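Local coordinates for protein GCN5-related N-acetyltransferase (Ralstonia eutropha JMP134, PDB 2Q0Y) that probably transfers an acyl group, most likely acetyl, from a coenzyme A thioester to an acceptor substrate, at residues I9-L14 and G55-E60; L91-D96 and A107-A112; L70-W75 and A117-A122. All coordinates share one frame; numbering follows the deposited sequence. Where two conformers were deposited one is given.

Contact 1 of 3, residues I9-L14 and G55-E60; sequences IDDLEL and GWVMEE. With MG (magnesium ion), chain D; ZN (zinc ion), chain B.
D11 and V57 bring their CA atoms within 9.0 Å where the start of helix 12-25 lies against strand 54-60, a spacing that only side chains bridge, since no hydrogen bond joins the two segments. This is helix-on-sheet packing in the GNAT fold: a short 3-10 turn at 9-10 leads into D11 at the N-cap position, and the helix runs over one side of the mixed sheet. V57 points from the strand toward the helix, whereas neighbouring W56 turns to the other side and meets helix 104-118. The beta-branched V57 suits an extended strand and offers two methyls. L14 meets it tip to tip, carrying CD2 to 3.9 Å from V57 CG2, its CG standing opposite the backbone N (chi1 -178°). The same methyl lies 4.0 Å from V57 CG1 and so touches both branches of the valine. P64, from strand 63-74, adds apolar surface beside both residues.

D11 approaches V57 from the opposite direction and makes no capping bond. Its carboxylate forms a salt bridge to R5, which probably offsets the charge of this buried group, and the N-H of C8 gives the same oxygen, OD2, a second partner. E59 also salt-bridges R5, so the arginine probably offsets repulsion between the two acids. Two metal sites lie away from the touching side chains: D10 OD2 shares a magnesium ion with C8, and E60 binds zinc, which H99 shares, through OE1 at 2.1 Å and more distantly OE2 at 2.7 Å. Across the contact, D11 OD2 comes to 4.1 Å from V57 CG2.

Contact 2 of 3, residues L91-D96 and A107-A112; sequences LNLYVD and ALMNRA
L93 extends toward helix 104-118 because its CG stands opposite the backbone N (chi1 176°), and the fork at its end sends one methyl to each of two successive helix residues. L108 and M109 both hold CG beside their own backbone N, with chi1 of -71° and -74°. L108 CD1 thereby comes to 3.9 Å from L93 CD1, the two side chains meeting at a slant, and L108 CB adds a second touch on the same methyl at 4.1 Å. The other branch, L93 CD2, lies 4.1 Å from M109 CG. Here the side chains cross at about a right angle, and the selenomethionine chain bends beyond CG; CG is its nearest atom to L93, with the selenium only slightly farther away.

No hydrogen bond links the segments; leucine and a methionine-type side chain suit the seam because they are apolar and flexible, the residue here carrying selenium in place of sulfur. I68 of strand 63-74 touches both L108 and M109. The backbone N of L93 is hydrogen-bonded to an unidentified ligand. Strand 86-95, helix 104-118 and strand 123-127 form a beta-alpha-beta unit, and in GNAT enzymes the corresponding strand and helix flank the acetyl-coenzyme A site.

Contact 3 of 3, residues L70-W75 and A117-A122; sequences LMVIEW and AERGIA. With FMT (formic acid), chain G.
V72 and I121 reach toward each other tip to tip, V72 CG1 lying 3.7 Å from I121 CD1, where strand 63-74 faces the Schellman motif that ends helix 104-118 in this GNAT fold. The other valine methyl, CG2, sits 4.0 Å from NH1 of R119 and approaches that guanidinium obliquely. L70 takes one of its faces: CD1 stands 4.0 Å above the plane, offset toward the rim. A water bridges the segments, accepting from R119 NH1 at 3.0 Å and donating weakly to L70 O. Arginine suits this partly exposed place because its flat group can lie on apolar carbon while its N-H groups bond outward.

The side chain of R119 is extended from CG to NE (chi2 178°, chi3 -176°), carrying the guanidinium to the strand. E115, one turn back, holds it by a salt bridge at NE. Glycine fits position 120, where phi is positive (71°) as the chain leaves the helix and swings I121 toward the sheet. F116 packs against L70 and I121, and K86 of the next strand touches V72 and I121. I121 and A122 make backbone hydrogen bonds to the second subunit, and W75 NE1 is weakly hydrogen-bonded to formic acid O1 at 3.2 Å.

From the N terminus, contact 1 closes first: the 40 residues between its segments are mostly helical, and it brings the start of helix 12-25 onto strand 54-60. The chain then enters strand 63-74, which opens contact 3. Contact 2 opens and closes within that longer loop, joining strand 86-95 to helix 104-118, before contact 3 closes at the end of the same helix. Contact 1 is therefore in series with the other two, and contact 2 is nested in contact 3. All three reach one sheet. W56 links them, touching L108 and R111 of contact 2 and L70 of contact 3, while L70 also packs on A112.

Contact 1 of 3, residues I9-L14 and G55-E60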
loop_
_atom_site.group_PDB
_atom_site.type_symbol
_atom_site.label_atom_id
_atom_site.label_comp_id
_atom_site.label_asym_id
_atom_site.label_seq_id
_atom_site.Cartn_x
_atom_site.Cartn_y
_atom_site.Cartn_z
ATOM N N ILE A 9 -0.210 13.981 -20.787
ATOM C CA ILE A 9 -1.523 13.363 -20.980
ATOM C C ILE A 9 -1.576 12.488 -22.233
ATOM O O ILE A 9 -2.336 11.526 -22.299
ATOM C CB ILE A 9 -2.673 14.404 -20.976
ATOM C CG1 ILE A 9 -2.519 15.406 -22.126
ATOM C CG2 ILE A 9 -2.718 15.134 -19.646
ATOM C CD1 ILE A 9 -3.706 16.359 -22.276
ATOM N N ASP A 10 -0.738 12.794 -23.218
ATOM C CA ASP A 10 -0.730 12.034 -24.459
ATOM C C ASP A 10 -0.061 10.667 -24.322
ATOM O O ASP A 10 -0.020 9.899 -25.267
ATOM C CB ASP A 10 -0.045 12.851 -25.541
ATOM C CG ASP A 10 -0.737 14.189 -25.772
ATOM O OD1 ASP A 10 -1.940 14.171 -26.133
ATOM O OD2 ASP A 10 -0.090 15.244 -25.539
ATOM N N ASP A 11 0.479 10.377 -23.145
ATOM C CA ASP A 11 1.116 9.100 -22.876
ATOM C C ASP A 11 0.149 8.075 -22.294
ATOM O O ASP A 11 0.575 7.028 -21.836
ATOM C CB ASP A 11 2.297 9.305 -21.918
ATOM C CG ASP A 11 3.392 10.145 -22.526
ATOM O OD1 ASP A 11 3.661 10.000 -23.738
ATOM O OD2 ASP A 11 3.978 10.962 -21.806
ATOM N N LEU A 12 -1.152 8.360 -22.307
ATOM C CA LEU A 12 -2.140 7.410 -21.795
ATOM C C LEU A 12 -1.906 6.001 -22.326
ATOM O O LEU A 12 -1.788 5.058 -21.551
ATOM C CB LEU A 12 -3.566 7.864 -22.156
ATOM C CG LEU A 12 -4.703 6.971 -21.669
ATOM C CD1 LEU A 12 -4.879 7.126 -20.169
ATOM C CD2 LEU A 12 -5.989 7.289 -22.383
ATOM N N GLU A 13 -1.842 5.853 -23.647
ATOM C CA GLU A 13 -1.717 4.521 -24.239
ATOM C C GLU A 13 -0.384 3.870 -23.881
ATOM O O GLU A 13 -0.326 2.665 -23.606
ATOM C CB GLU A 13 -1.901 4.581 -25.748
ATOM C CG GLU A 13 -3.320 4.892 -26.160
ATOM N N LEU A 14 0.680 4.665 -23.871
ATOM C CA LEU A 14 2.012 4.181 -23.500
ATOM C C LEU A 14 2.023 3.542 -22.123
ATOM O O LEU A 14 2.547 2.431 -21.931
ATOM C CB LEU A 14 3.009 5.340 -23.529
ATOM C CG LEU A 14 4.478 5.047 -23.220
ATOM C CD1 LEU A 14 5.102 4.180 -24.311
ATOM C CD2 LEU A 14 5.255 6.354 -23.109
ATOM N N GLY A 55 5.326 10.805 -13.850
ATOM C CA GLY A 55 6.423 9.908 -14.124
ATOM C C GLY A 55 7.299 10.420 -15.227
ATOM O O GLY A 55 7.244 11.611 -15.594
ATOM N N TRP A 56 8.077 9.502 -15.793
ATOM C CA TRP A 56 9.111 9.869 -16.732
ATOM C C TRP A 56 9.154 8.842 -17.844
ATOM O O TRP A 56 8.856 7.657 -17.619
ATOM C CB TRP A 56 10.467 9.915 -16.020
ATOM C CG TRP A 56 10.509 10.772 -14.783
ATOM C CD1 TRP A 56 10.354 10.361 -13.483
ATOM C CD2 TRP A 56 10.732 12.181 -14.733
ATOM N NE1 TRP A 56 10.463 11.442 -12.625
ATOM C CE2 TRP A 56 10.687 12.568 -13.373
ATOM C CE3 TRP A 56 10.945 13.156 -15.708
ATOM C CZ2 TRP A 56 10.870 13.896 -12.969
ATOM C CZ3 TRP A 56 11.143 14.474 -15.306
ATOM C CH2 TRP A 56 11.093 14.831 -13.955
ATOM N N VAL A 57 9.541 9.290 -19.030
ATOM C CA VAL A 57 9.675 8.435 -20.207
ATOM C C VAL A 57 11.116 8.532 -20.737
ATOM O O VAL A 57 11.658 9.626 -20.856
ATOM C CB VAL A 57 8.669 8.866 -21.295
ATOM C CG1 VAL A 57 8.817 8.044 -22.548
ATOM C CG2 VAL A 57 7.222 8.775 -20.749
HETATM N N MSE A 58 11.750 7.394 -21.027
HETATM C CA MSE A 58 13.050 7.384 -21.705
HETATM C C MSE A 58 12.846 7.158 -23.201
HETATM O O MSE A 58 12.167 6.210 -23.616
HETATM C CB MSE A 58 13.962 6.288 -21.154
HETATM C CG MSE A 58 15.399 6.381 -21.611
HETATM SE SE MSE A 58 16.306 7.857 -20.689
HETATM C CE MSE A 58 16.409 7.098 -18.941
ATOM N N GLU A 59 13.447 8.026 -24.002
ATOM C CA GLU A 59 13.302 7.993 -25.450
ATOM C C GLU A 59 14.644 7.909 -26.163
ATOM O O GLU A 59 15.633 8.458 -25.697
ATOM C CB GLU A 59 12.604 9.256 -25.954
ATOM C CG GLU A 59 11.288 9.528 -25.323
ATOM C CD GLU A 59 10.580 10.662 -26.000
ATOM O OE1 GLU A 59 11.244 11.665 -26.332
ATOM O OE2 GLU A 59 9.364 10.534 -26.204
ATOM N N GLU A 60 14.642 7.177 -27.273
ATOM C CA GLU A 60 15.781 7.079 -28.171
ATOM C C GLU A 60 15.393 7.829 -29.431
ATOM O O GLU A 60 14.472 7.432 -30.137
ATOM C CB GLU A 60 16.108 5.612 -28.510
ATOM C CG GLU A 60 17.121 5.444 -29.639
ATOM C CD GLU A 60 17.530 4.003 -29.890
ATOM O OE1 GLU A 60 16.966 3.107 -29.242
ATOM O OE2 GLU A 60 18.426 3.771 -30.742
HETATM MG MG MG D . 2.028 15.883 -24.714
HETATM ZN ZN ZN B . 18.253 1.410 -29.384
#

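Contact 2 of 3, residues L91-D96 and A107-A112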
loop_
_atom_site.group_PDB
_atom_site.type_symbol
_atom_site.label_atom_id
_atom_site.label_comp_id
_atom_site.label_asym_id
_atom_site.label_seq_id
_atom_site.Cartn_x
_atom_site.Cartn_y
_atom_site.Cartn_z
ATOM N N LEU A 91 5.328 2.704 -9.586
ATOM C CA LEU A 91 4.646 1.653 -10.320
ATOM C C LEU A 91 4.907 1.741 -11.820
ATOM O O LEU A 91 5.371 2.772 -12.336
ATOM C CB LEU A 91 3.130 1.667 -10.048
ATOM C CG LEU A 91 2.285 2.807 -10.605
ATOM C CD1 LEU A 91 0.801 2.477 -10.549
ATOM C CD2 LEU A 91 2.566 4.145 -9.922
ATOM N N ASN A 92 4.602 0.640 -12.510
ATOM C CA ASN A 92 4.662 0.569 -13.967
ATOM C C ASN A 92 6.025 0.844 -14.597
ATOM O O ASN A 92 6.097 1.321 -15.727
ATOM C CB ASN A 92 3.619 1.499 -14.608
ATOM C CG ASN A 92 2.204 1.097 -14.295
ATOM O OD1 ASN A 92 1.916 -0.080 -14.088
ATOM N ND2 ASN A 92 1.306 2.074 -14.256
ATOM N N LEU A 93 7.108 0.496 -13.902
ATOM C CA LEU A 93 8.436 0.528 -14.522
ATOM C C LEU A 93 8.519 -0.565 -15.577
ATOM O O LEU A 93 8.391 -1.762 -15.264
ATOM C CB LEU A 93 9.543 0.328 -13.484
ATOM C CG LEU A 93 10.970 0.250 -14.078
ATOM C CD1 LEU A 93 11.331 1.501 -14.860
ATOM C CD2 LEU A 93 12.001 0.004 -13.007
ATOM N N TYR A 94 8.733 -0.146 -16.819
ATOM C CA TYR A 94 8.882 -1.069 -17.935
ATOM C C TYR A 94 9.999 -0.567 -18.826
ATOM O O TYR A 94 10.043 0.625 -19.165
ATOM C CB TYR A 94 7.607 -1.220 -18.753
ATOM C CG TYR A 94 7.751 -2.293 -19.819
ATOM C CD1 TYR A 94 7.754 -3.653 -19.469
ATOM C CD2 TYR A 94 7.936 -1.962 -21.157
ATOM C CE1 TYR A 94 7.904 -4.635 -20.432
ATOM C CE2 TYR A 94 8.102 -2.931 -22.127
ATOM C CZ TYR A 94 8.087 -4.280 -21.761
ATOM O OH TYR A 94 8.246 -5.236 -22.732
ATOM N N VAL A 95 10.887 -1.481 -19.211
ATOM C CA VAL A 95 11.953 -1.171 -20.158
ATOM C C VAL A 95 11.879 -2.112 -21.363
ATOM O O VAL A 95 11.821 -3.336 -21.211
ATOM C CB VAL A 95 13.359 -1.270 -19.496
ATOM C CG1 VAL A 95 14.443 -0.897 -20.483
ATOM C CG2 VAL A 95 13.472 -0.391 -18.264
ATOM N N ASP A 96 11.906 -1.548 -22.569
ATOM C CA ASP A 96 11.921 -2.340 -23.805
ATOM C C ASP A 96 12.937 -3.484 -23.692
ATOM O O ASP A 96 14.071 -3.253 -23.322
ATOM C CB ASP A 96 12.290 -1.471 -25.008
ATOM C CG ASP A 96 12.449 -2.272 -26.284
ATOM O OD1 ASP A 96 11.424 -2.705 -26.828
ATOM O OD2 ASP A 96 13.593 -2.473 -26.752
ATOM N N ALA A 107 18.216 4.377 -14.054
ATOM C CA ALA A 107 18.085 5.809 -14.351
ATOM C C ALA A 107 16.675 6.332 -14.066
ATOM O O ALA A 107 16.508 7.387 -13.447
ATOM C CB ALA A 107 18.463 6.081 -15.772
ATOM N N LEU A 108 15.661 5.593 -14.496
ATOM C CA LEU A 108 14.275 5.957 -14.207
ATOM C C LEU A 108 13.968 5.877 -12.715
ATOM O O LEU A 108 13.291 6.750 -12.173
ATOM C CB LEU A 108 13.300 5.082 -14.998
ATOM C CG LEU A 108 13.251 5.368 -16.502
ATOM C CD1 LEU A 108 12.388 4.360 -17.236
ATOM C CD2 LEU A 108 12.747 6.767 -16.770
HETATM N N MSE A 109 14.474 4.848 -12.040
HETATM C CA MSE A 109 14.308 4.791 -10.592
HETATM C C MSE A 109 14.953 5.996 -9.915
HETATM O O MSE A 109 14.386 6.563 -8.985
HETATM C CB MSE A 109 14.882 3.505 -10.026
HETATM C CG MSE A 109 14.055 2.261 -10.303
HETATM SE SE MSE A 109 12.417 2.191 -9.293
HETATM C CE MSE A 109 13.145 2.068 -7.477
ATOM N N ASN A 110 16.135 6.383 -10.371
ATOM C CA ASN A 110 16.807 7.550 -9.811
ATOM C C ASN A 110 15.980 8.806 -9.995
ATOM O O ASN A 110 15.882 9.629 -9.066
ATOM C CB ASN A 110 18.187 7.755 -10.454
ATOM C CG ASN A 110 19.238 6.811 -9.916
ATOM O OD1 ASN A 110 19.148 6.324 -8.801
ATOM N ND2 ASN A 110 20.276 6.583 -10.712
ATOM N N ARG A 111 15.386 8.963 -11.180
ATOM C CA ARG A 111 14.515 10.115 -11.434
ATOM C C ARG A 111 13.294 10.121 -10.514
ATOM O O ARG A 111 12.894 11.173 -10.014
ATOM C CB ARG A 111 14.021 10.174 -12.876
ATOM C CG ARG A 111 15.022 10.691 -13.884
ATOM C CD ARG A 111 14.968 12.240 -14.093
ATOM N NE ARG A 111 15.299 13.032 -12.897
ATOM C CZ ARG A 111 16.496 13.066 -12.288
ATOM N NH1 ARG A 111 17.538 12.355 -12.739
ATOM N NH2 ARG A 111 16.662 13.826 -11.206
ATOM N N ALA A 112 12.685 8.959 -10.327
ATOM C CA ALA A 112 11.521 8.845 -9.455
ATOM C C ALA A 112 11.874 9.167 -8.017
ATOM O O ALA A 112 11.158 9.933 -7.355
ATOM C CB ALA A 112 10.911 7.442 -9.553
#

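Contact 3 of 3, residues L70-W75 and A117-A122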
loop_
_atom_site.group_PDB
_atom_site.type_symbol
_atom_site.label_atom_id
_atom_site.label_comp_id
_atom_site.label_asym_id
_atom_site.label_seq_id
_atom_site.Cartn_x
_atom_site.Cartn_y
_atom_site.Cartn_z
ATOM N N LEU A 70 4.773 7.355 -10.866
ATOM C CA LEU A 70 4.880 7.698 -9.456
ATOM C C LEU A 70 3.642 8.436 -8.960
ATOM O O LEU A 70 3.008 9.186 -9.690
ATOM C CB LEU A 70 6.155 8.506 -9.171
ATOM C CG LEU A 70 6.342 9.918 -9.697
ATOM C CD1 LEU A 70 5.822 11.010 -8.721
ATOM C CD2 LEU A 70 7.844 10.161 -9.993
HETATM N N MSE A 71 3.314 8.166 -7.707
HETATM C CA MSE A 71 2.193 8.770 -7.022
HETATM C C MSE A 71 2.629 9.097 -5.613
HETATM O O MSE A 71 3.600 8.542 -5.110
HETATM C CB MSE A 71 1.022 7.795 -6.978
HETATM C CG MSE A 71 0.610 7.257 -8.338
HETATM SE SE MSE A 71 -0.747 5.900 -8.126
HETATM C CE MSE A 71 -2.014 7.054 -7.820
ATOM N N VAL A 72 1.923 10.032 -5.000
ATOM C CA VAL A 72 2.068 10.295 -3.571
ATOM C C VAL A 72 0.698 9.952 -3.010
ATOM O O VAL A 72 -0.289 10.629 -3.306
ATOM C CB VAL A 72 2.461 11.745 -3.294
ATOM C CG1 VAL A 72 2.545 12.014 -1.794
ATOM C CG2 VAL A 72 3.790 12.058 -3.957
ATOM N N ILE A 73 0.624 8.864 -2.256
ATOM C CA ILE A 73 -0.651 8.366 -1.772
ATOM C C ILE A 73 -0.900 8.776 -0.337
ATOM O O ILE A 73 0.037 8.905 0.457
ATOM C CB ILE A 73 -0.769 6.855 -1.946
ATOM C CG1 ILE A 73 0.258 6.110 -1.111
ATOM C CG2 ILE A 73 -0.564 6.500 -3.432
ATOM C CD1 ILE A 73 0.111 4.591 -1.179
ATOM N N GLU A 74 -2.171 8.982 -0.008
ATOM C CA GLU A 74 -2.560 9.250 1.369
ATOM C C GLU A 74 -2.267 8.023 2.227
ATOM O O GLU A 74 -2.504 6.905 1.803
ATOM C CB GLU A 74 -4.045 9.602 1.440
ATOM C CG GLU A 74 -4.369 10.938 0.833
ATOM C CD GLU A 74 -5.805 11.381 1.123
ATOM O OE1 GLU A 74 -6.612 10.545 1.606
ATOM O OE2 GLU A 74 -6.112 12.574 0.871
ATOM N N TRP A 75 -1.727 8.243 3.424
ATOM C CA TRP A 75 -1.374 7.178 4.329
ATOM C C TRP A 75 -1.363 7.698 5.767
ATOM O O TRP A 75 -0.956 8.824 5.996
ATOM C CB TRP A 75 -0.003 6.597 3.977
ATOM C CG TRP A 75 0.131 5.217 4.431
ATOM C CD1 TRP A 75 0.675 4.779 5.594
ATOM C CD2 TRP A 75 -0.363 4.060 3.756
ATOM N NE1 TRP A 75 0.561 3.407 5.686
ATOM C CE2 TRP A 75 -0.075 2.944 4.568
ATOM C CE3 TRP A 75 -1.027 3.862 2.544
ATOM C CZ2 TRP A 75 -0.420 1.645 4.203
ATOM C CZ3 TRP A 75 -1.386 2.567 2.188
ATOM C CH2 TRP A 75 -1.064 1.482 3.002
ATOM N N ALA A 117 12.194 13.205 -3.426
ATOM C CA ALA A 117 13.051 14.049 -2.588
ATOM C C ALA A 117 12.710 15.535 -2.751
ATOM O O ALA A 117 12.601 16.261 -1.774
ATOM C CB ALA A 117 14.496 13.811 -2.866
ATOM N N GLU A 118 12.560 15.968 -3.996
ATOM C CA GLU A 118 12.153 17.330 -4.315
ATOM C C GLU A 118 10.825 17.686 -3.651
ATOM O O GLU A 118 10.638 18.823 -3.203
ATOM C CB GLU A 118 12.032 17.477 -5.834
ATOM C CG GLU A 118 11.519 18.822 -6.323
ATOM C CD GLU A 118 11.314 18.833 -7.838
ATOM O OE1 GLU A 118 11.149 17.757 -8.412
ATOM O OE2 GLU A 118 11.341 19.905 -8.459
ATOM N N ARG A 119 9.924 16.714 -3.583
ATOM C CA ARG A 119 8.614 16.900 -2.993
ATOM C C ARG A 119 8.614 16.740 -1.467
ATOM O O ARG A 119 7.564 16.878 -0.832
ATOM C CB ARG A 119 7.611 15.942 -3.650
ATOM C CG ARG A 119 7.372 16.227 -5.129
ATOM C CD ARG A 119 6.419 15.202 -5.704
ATOM N NE ARG A 119 6.227 15.374 -7.140
ATOM C CZ ARG A 119 5.142 15.015 -7.812
ATOM N NH1 ARG A 119 4.097 14.483 -7.186
ATOM N NH2 ARG A 119 5.097 15.190 -9.128
ATOM N N GLY A 120 9.775 16.452 -0.877
ATOM C CA GLY A 120 9.892 16.346 0.586
ATOM C C GLY A 120 9.220 15.128 1.176
ATOM O O GLY A 120 8.794 15.145 2.339
ATOM N N ILE A 121 9.141 14.051 0.398
ATOM C CA ILE A 121 8.487 12.813 0.824
ATOM C C ILE A 121 9.450 11.980 1.637
ATOM O O ILE A 121 10.567 11.720 1.194
ATOM C CB ILE A 121 8.039 11.991 -0.396
ATOM C CG1 ILE A 121 7.075 12.799 -1.276
ATOM C CG2 ILE A 121 7.416 10.653 0.012
ATOM C CD1 ILE A 121 5.836 13.270 -0.573
ATOM N N ALA A 122 9.024 11.569 2.833
ATOM C CA ALA A 122 9.893 10.825 3.759
ATOM C C ALA A 122 10.169 9.373 3.352
ATOM O O ALA A 122 11.263 8.867 3.569
ATOM C CB ALA A 122 9.292 10.852 5.166
HETATM C C FMT G . -0.654 1.372 9.287
HETATM O O1 FMT G . -0.094 2.180 8.599
HETATM O O2 FMT G . -0.028 0.722 10.086
HETATM O O HOH W 1 2.745 12.361 -8.727
#